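Long-range contact in N-acetylneuraminic acid outer membrane channel protein NanC (PDB 2WJR), which forms a monomeric outer membrane porin through which N-acetylneuraminic acid, the commonest sialic acid of host cell surfaces, enters Escherichia coli: residues 99-110 with 123-134. The protein carries 1 engineered substitution. Numbering follows the deposited sequence.
With OCT (N-octane), chain E; OCT (N-octane), chain G; PO4 (phosphate ion), chain D.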
loop_
_atom_site.group_PDB
_atom_site.type_symbol
_atom_site.label_atom_id
_atom_site.label_comp_id
_atom_site.label_asym_id
_atom_site.label_seq_id
_atom_site.Cartn_x
_atom_site.Cartn_y
_atom_site.Cartn_z
ATOM N N LEU A 99 -19.771 0.289 6.571
ATOM C CA LEU A 99 -19.222 0.978 5.389
ATOM C C LEU A 99 -18.287 2.103 5.803
ATOM O O LEU A 99 -18.705 3.085 6.446
ATOM C CB LEU A 99 -20.360 1.517 4.503
ATOM C CG LEU A 99 -20.022 2.168 3.158
ATOM C CD1 LEU A 99 -19.299 1.193 2.243
ATOM C CD2 LEU A 99 -21.323 2.657 2.502
ATOM N N ASN A 100 -17.021 1.968 5.412
ATOM C CA ASN A 100 -15.999 2.954 5.705
ATOM C C ASN A 100 -15.354 3.482 4.422
ATOM O O ASN A 100 -15.067 2.719 3.518
ATOM C CB ASN A 100 -14.902 2.355 6.594
ATOM C CG ASN A 100 -13.721 3.321 6.825
ATOM O OD1 ASN A 100 -12.773 3.387 6.028
ATOM N ND2 ASN A 100 -13.764 4.043 7.931
ATOM N N PHE A 101 -15.143 4.788 4.380
ATOM C CA PHE A 101 -14.486 5.447 3.252
ATOM C C PHE A 101 -13.242 6.118 3.759
ATOM O O PHE A 101 -13.179 6.569 4.919
ATOM C CB PHE A 101 -15.376 6.493 2.637
ATOM C CG PHE A 101 -16.641 5.945 2.053
ATOM C CD1 PHE A 101 -16.634 5.263 0.869
ATOM C CD2 PHE A 101 -17.843 6.139 2.700
ATOM C CE1 PHE A 101 -17.795 4.770 0.334
ATOM C CE2 PHE A 101 -19.008 5.638 2.164
ATOM C CZ PHE A 101 -18.985 4.962 0.999
ATOM N N GLY A 102 -12.235 6.199 2.896
ATOM C CA GLY A 102 -10.961 6.742 3.291
ATOM C C GLY A 102 -10.288 7.403 2.109
ATOM O O GLY A 102 -10.473 6.970 0.983
ATOM N N ILE A 103 -9.568 8.476 2.379
ATOM C CA ILE A 103 -8.729 9.123 1.349
ATOM C C ILE A 103 -7.426 9.584 1.981
ATOM O O ILE A 103 -7.413 10.122 3.076
ATOM C CB ILE A 103 -9.484 10.292 0.654
ATOM C CG1 ILE A 103 -8.684 10.888 -0.528
ATOM C CG2 ILE A 103 -9.875 11.390 1.669
ATOM C CD1 ILE A 103 -8.958 10.243 -1.872
ATOM N N ARG A 104 -6.318 9.405 1.262
ATOM C CA ARG A 104 -5.023 9.779 1.758
ATOM C C ARG A 104 -4.213 10.452 0.659
ATOM O O ARG A 104 -4.260 10.048 -0.501
ATOM C CB ARG A 104 -4.264 8.571 2.254
ATOM C CG ARG A 104 -2.957 8.876 2.975
ATOM C CD ARG A 104 -2.317 7.602 3.420
ATOM N NE ARG A 104 -1.869 6.774 2.302
ATOM C CZ ARG A 104 -1.456 5.519 2.410
ATOM N NH1 ARG A 104 -1.414 4.919 3.604
ATOM N NH2 ARG A 104 -1.085 4.852 1.329
ATOM N N TYR A 105 -3.522 11.504 1.054
ATOM C CA TYR A 105 -2.464 12.064 0.246
ATOM C C TYR A 105 -1.149 11.884 0.977
ATOM O O TYR A 105 -1.017 12.247 2.168
ATOM C CB TYR A 105 -2.690 13.551 -0.041
ATOM C CG TYR A 105 -1.419 14.150 -0.591
ATOM C CD1 TYR A 105 -1.067 13.960 -1.930
ATOM C CD2 TYR A 105 -0.538 14.842 0.234
ATOM C CE1 TYR A 105 0.116 14.485 -2.446
ATOM C CE2 TYR A 105 0.654 15.360 -0.269
ATOM C CZ TYR A 105 0.971 15.173 -1.609
ATOM O OH TYR A 105 2.152 15.689 -2.087
ATOM N N ARG A 106 -0.166 11.338 0.258
ATOM C CA ARG A 106 1.172 11.101 0.783
ATOM C C ARG A 106 2.214 11.642 -0.204
ATOM O O ARG A 106 2.063 11.459 -1.423
ATOM C CB ARG A 106 1.398 9.606 0.964
ATOM C CG ARG A 106 2.726 9.206 1.660
ATOM C CD ARG A 106 2.692 7.707 1.893
ATOM N NE ARG A 106 3.358 6.954 0.822
ATOM C CZ ARG A 106 3.084 5.708 0.457
ATOM N NH1 ARG A 106 2.105 5.011 1.039
ATOM N NH2 ARG A 106 3.800 5.147 -0.504
ATOM N N TYR A 107 3.229 12.302 0.338
ATOM C CA TYR A 107 4.395 12.791 -0.421
ATOM C C TYR A 107 5.610 11.941 -0.073
ATOM O O TYR A 107 6.125 12.038 1.041
ATOM C CB TYR A 107 4.677 14.253 -0.075
ATOM C CG TYR A 107 5.880 14.855 -0.801
ATOM C CD1 TYR A 107 5.889 14.965 -2.183
ATOM C CD2 TYR A 107 6.982 15.322 -0.096
ATOM C CE1 TYR A 107 6.976 15.513 -2.862
ATOM C CE2 TYR A 107 8.084 15.889 -0.762
ATOM C CZ TYR A 107 8.068 15.969 -2.149
ATOM O OH TYR A 107 9.151 16.527 -2.811
ATOM N N ASP A 108 6.046 11.129 -1.038
ATOM C CA ASP A 108 7.171 10.238 -0.892
ATOM C C ASP A 108 8.435 10.953 -1.372
ATOM O O ASP A 108 8.587 11.270 -2.574
ATOM C CB ASP A 108 6.941 8.973 -1.699
ATOM C CG ASP A 108 6.011 7.988 -0.997
ATOM O OD1 ASP A 108 5.795 8.110 0.234
ATOM O OD2 ASP A 108 5.497 7.092 -1.681
ATOM N N TRP A 109 9.303 11.232 -0.415
ATOM C CA TRP A 109 10.514 12.012 -0.638
ATOM C C TRP A 109 11.693 11.069 -0.429
ATOM O O TRP A 109 11.807 10.444 0.627
ATOM C CB TRP A 109 10.557 13.191 0.327
ATOM C CG TRP A 109 11.757 14.077 0.141
ATOM C CD1 TRP A 109 11.872 15.132 -0.711
ATOM C CD2 TRP A 109 13.016 13.975 0.830
ATOM N NE1 TRP A 109 13.116 15.700 -0.591
ATOM C CE2 TRP A 109 13.839 15.011 0.345
ATOM C CE3 TRP A 109 13.517 13.119 1.819
ATOM C CZ2 TRP A 109 15.139 15.217 0.810
ATOM C CZ3 TRP A 109 14.822 13.316 2.278
ATOM C CH2 TRP A 109 15.618 14.360 1.767
ATOM N N LYS A 110 12.553 10.936 -1.437
ATOM C CA LYS A 110 13.717 10.049 -1.328
ATOM C C LYS A 110 14.913 10.782 -0.744
ATOM O O LYS A 110 15.281 11.863 -1.206
ATOM C CB LYS A 110 14.091 9.459 -2.684
ATOM C CG LYS A 110 13.221 8.325 -3.109
ATOM C CD LYS A 110 13.544 7.867 -4.510
ATOM C CE LYS A 110 12.670 6.720 -4.947
ATOM N NZ LYS A 110 12.991 6.223 -6.318
ATOM N N ARG A 123 16.127 13.878 -7.567
ATOM C CA ARG A 123 15.427 13.154 -6.516
ATOM C C ARG A 123 14.057 12.717 -7.035
ATOM O O ARG A 123 13.263 13.537 -7.485
ATOM C CB ARG A 123 15.275 14.081 -5.319
ATOM C CG ARG A 123 15.533 13.458 -4.007
ATOM C CD ARG A 123 15.357 14.475 -2.892
ATOM N NE ARG A 123 16.582 15.216 -2.620
ATOM C CZ ARG A 123 17.629 14.739 -1.947
ATOM N NH1 ARG A 123 17.629 13.504 -1.471
ATOM N NH2 ARG A 123 18.689 15.509 -1.763
ATOM N N ASP A 124 13.796 11.427 -6.943
ATOM C CA ASP A 124 12.622 10.841 -7.530
ATOM C C ASP A 124 11.516 10.857 -6.468
ATOM O O ASP A 124 11.152 9.833 -5.908
ATOM C CB ASP A 124 12.886 9.436 -8.036
ATOM C CG ASP A 124 11.636 8.751 -8.526
ATOM O OD1 ASP A 124 10.791 9.421 -9.155
ATOM O OD2 ASP A 124 11.493 7.545 -8.271
ATOM N N ASN A 125 10.985 12.041 -6.264
ATOM C CA ASN A 125 9.931 12.259 -5.275
ATOM C C ASN A 125 8.581 12.056 -5.944
ATOM O O ASN A 125 8.423 12.256 -7.166
ATOM C CB ASN A 125 10.028 13.647 -4.694
ATOM C CG ASN A 125 11.375 13.931 -4.091
ATOM O OD1 ASN A 125 12.015 13.036 -3.510
ATOM N ND2 ASN A 125 11.831 15.188 -4.223
ATOM N N VAL A 126 7.597 11.642 -5.146
ATOM C CA VAL A 126 6.343 11.202 -5.685
ATOM C C VAL A 126 5.142 11.761 -4.906
ATOM O O VAL A 126 5.164 11.822 -3.676
ATOM C CB VAL A 126 6.275 9.677 -5.676
ATOM C CG1 VAL A 126 4.828 9.221 -5.957
ATOM C CG2 VAL A 126 7.259 9.074 -6.700
ATOM N N HIS A 127 4.117 12.173 -5.642
ATOM C CA HIS A 127 2.825 12.571 -5.064
ATOM C C HIS A 127 1.908 11.391 -5.169
ATOM O O HIS A 127 1.683 10.896 -6.268
ATOM C CB HIS A 127 2.199 13.704 -5.858
ATOM C CG HIS A 127 2.973 14.982 -5.830
ATOM N ND1 HIS A 127 3.068 15.774 -4.708
ATOM C CD2 HIS A 127 3.665 15.624 -6.805
ATOM C CE1 HIS A 127 3.806 16.833 -4.977
ATOM N NE2 HIS A 127 4.177 16.770 -6.246
ATOM N N ARG A 128 1.355 10.926 -4.046
ATOM C CA ARG A 128 0.553 9.714 -4.048
ATOM C C ARG A 128 -0.807 9.901 -3.335
ATOM O O ARG A 128 -0.877 10.426 -2.220
ATOM C CB ARG A 128 1.321 8.548 -3.420
ATOM C CG ARG A 128 0.479 7.296 -3.298
ATOM C CD ARG A 128 1.218 6.154 -2.683
ATOM N NE ARG A 128 0.312 5.013 -2.473
ATOM C CZ ARG A 128 0.604 3.724 -2.656
ATOM N NH1 ARG A 128 1.808 3.333 -3.079
ATOM N NH2 ARG A 128 -0.343 2.819 -2.431
ATOM N N TRP A 129 -1.863 9.467 -4.023
ATOM C CA TRP A 129 -3.221 9.483 -3.496
ATOM C C TRP A 129 -3.730 8.047 -3.394
ATOM O O TRP A 129 -3.547 7.235 -4.320
ATOM C CB TRP A 129 -4.138 10.263 -4.437
ATOM C CG TRP A 129 -3.977 11.727 -4.388
ATOM C CD1 TRP A 129 -3.181 12.518 -5.183
ATOM C CD2 TRP A 129 -4.646 12.609 -3.480
ATOM N NE1 TRP A 129 -3.315 13.840 -4.801
ATOM C CE2 TRP A 129 -4.212 13.913 -3.762
ATOM C CE3 TRP A 129 -5.566 12.411 -2.438
ATOM C CZ2 TRP A 129 -4.680 15.024 -3.041
ATOM C CZ3 TRP A 129 -6.026 13.508 -1.728
ATOM C CH2 TRP A 129 -5.590 14.800 -2.042
ATOM N N ASP A 130 -4.388 7.733 -2.273
ATOM C CA ASP A 130 -5.089 6.478 -2.127
ATOM C C ASP A 130 -6.526 6.757 -1.687
ATOM O O ASP A 130 -6.758 7.612 -0.843
ATOM C CB ASP A 130 -4.406 5.586 -1.090
ATOM C CG ASP A 130 -3.055 5.064 -1.555
ATOM O OD1 ASP A 130 -3.007 3.987 -2.190
ATOM O OD2 ASP A 130 -2.042 5.716 -1.216
ATOM N N GLY A 131 -7.453 6.043 -2.291
ATOM C CA GLY A 131 -8.863 6.023 -1.899
ATOM C C GLY A 131 -9.184 4.638 -1.365
ATOM O O GLY A 131 -8.654 3.634 -1.850
ATOM N N TYR A 132 -10.077 4.575 -0.374
ATOM C CA TYR A 132 -10.386 3.321 0.317
ATOM C C TYR A 132 -11.896 3.202 0.518
ATOM O O TYR A 132 -12.563 4.175 0.890
ATOM C CB TYR A 132 -9.750 3.283 1.712
ATOM C CG TYR A 132 -8.261 3.469 1.778
ATOM C CD1 TYR A 132 -7.410 2.381 1.800
ATOM C CD2 TYR A 132 -7.703 4.744 1.822
ATOM C CE1 TYR A 132 -6.049 2.552 1.875
ATOM C CE2 TYR A 132 -6.345 4.931 1.889
ATOM C CZ TYR A 132 -5.524 3.827 1.920
ATOM O OH TYR A 132 -4.177 4.002 1.982
ATOM N N VAL A 133 -12.422 2.013 0.260
ATOM C CA VAL A 133 -13.780 1.662 0.649
ATOM C C VAL A 133 -13.762 0.265 1.254
ATOM O O VAL A 133 -13.212 -0.678 0.665
ATOM C CB VAL A 133 -14.779 1.709 -0.534
ATOM C CG1 VAL A 133 -16.184 1.483 -0.011
ATOM C CG2 VAL A 133 -14.732 3.046 -1.272
ATOM N N THR A 134 -14.321 0.131 2.451
ATOM C CA THR A 134 -14.388 -1.158 3.143
ATOM C C THR A 134 -15.850 -1.423 3.457
ATOM O O THR A 134 -16.518 -0.575 4.058
ATOM C CB THR A 134 -13.590 -1.165 4.455
ATOM O OG1 THR A 134 -12.231 -0.830 4.185
ATOM C CG2 THR A 134 -13.647 -2.585 5.138
HETATM C C1 OCT E . -12.378 4.010 -3.545
HETATM C C2 OCT E . -12.513 5.540 -3.542
HETATM C C3 OCT E . -13.291 6.026 -2.311
HETATM C C4 OCT E . -13.262 7.559 -2.157
HETATM C C5 OCT E . -13.100 7.967 -0.689
HETATM C C6 OCT E . -13.890 9.241 -0.303
HETATM C C7 OCT E . -13.404 9.829 1.048
HETATM C C8 OCT E . -14.373 10.848 1.684
HETATM C C1 OCT G . 6.492 19.731 -2.678
HETATM C C2 OCT G . 5.164 19.314 -2.020
HETATM C C3 OCT G . 5.366 18.833 -0.572
HETATM C C4 OCT G . 4.074 18.315 0.090
HETATM C C5 OCT G . 4.348 17.769 1.513
HETATM C C6 OCT G . 3.077 17.721 2.386
HETATM C C7 OCT G . 3.176 16.727 3.562
HETATM C C8 OCT G . 1.857 15.971 3.817
HETATM P P PO4 D . 17.512 17.551 -5.712
HETATM O O1 PO4 D . 18.081 18.948 -5.635
HETATM O O2 PO4 D . 16.892 17.247 -4.365
HETATM O O3 PO4 D . 16.444 17.486 -6.794
HETATM O O4 PO4 D . 18.629 16.579 -6.037
HETATM O O HOH W 1 -11.891 1.950 4.050
HETATM O O HOH W 2 -1.683 8.114 -0.114
HETATM O O HOH W 3 9.597 8.722 -3.912
HETATM O O HOH W 4 13.554 17.365 -3.343
#
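R104 and D130 pair across neighbouring strands of this KdgM-family porin's antiparallel beta-barrel, backbone hydrogen bonds linking every second pair from N100-T134 to D108-V126. On the pore face, R104 NH2 reaches D130 OD2 at 2.9 Å from above the carboxylate plane, while R128 grips both D130 oxygens through syn lone pairs. Y132 OH sits over the R104 guanidinium, 3.1 Å from CZ. A bend at chi3 (95°) turns the R106 guanidinium flat over R128, whose CD lies 3.5 Å from R106 NH2. D108, held by R106 NE and NH2, and D130 probably balance this stacked pair.

On the lipid-facing side, Y105 CB makes a CH-pi contact over the W129 six-membered ring, 3.6 Å from its centroid. Y105 OH hydrogen-bonds H127 ND1. One n-octane lies over Y107, another against G102 and V133.

At the extracellular end K110 NZ salt-bridges D124 OD2 on its anti lone pair. R123 NH1 donates to K110 O, NE to phosphate O2, and W109 CZ2 lies over one guanidinium face. With an alanine here, K110 O and the phosphate would each probably lose a donor.

Strand 82-94 flanks 99-110; strand 141-152 flanks 126-136, its T148 and Q146 also hydrogen-bonding D130 OD1.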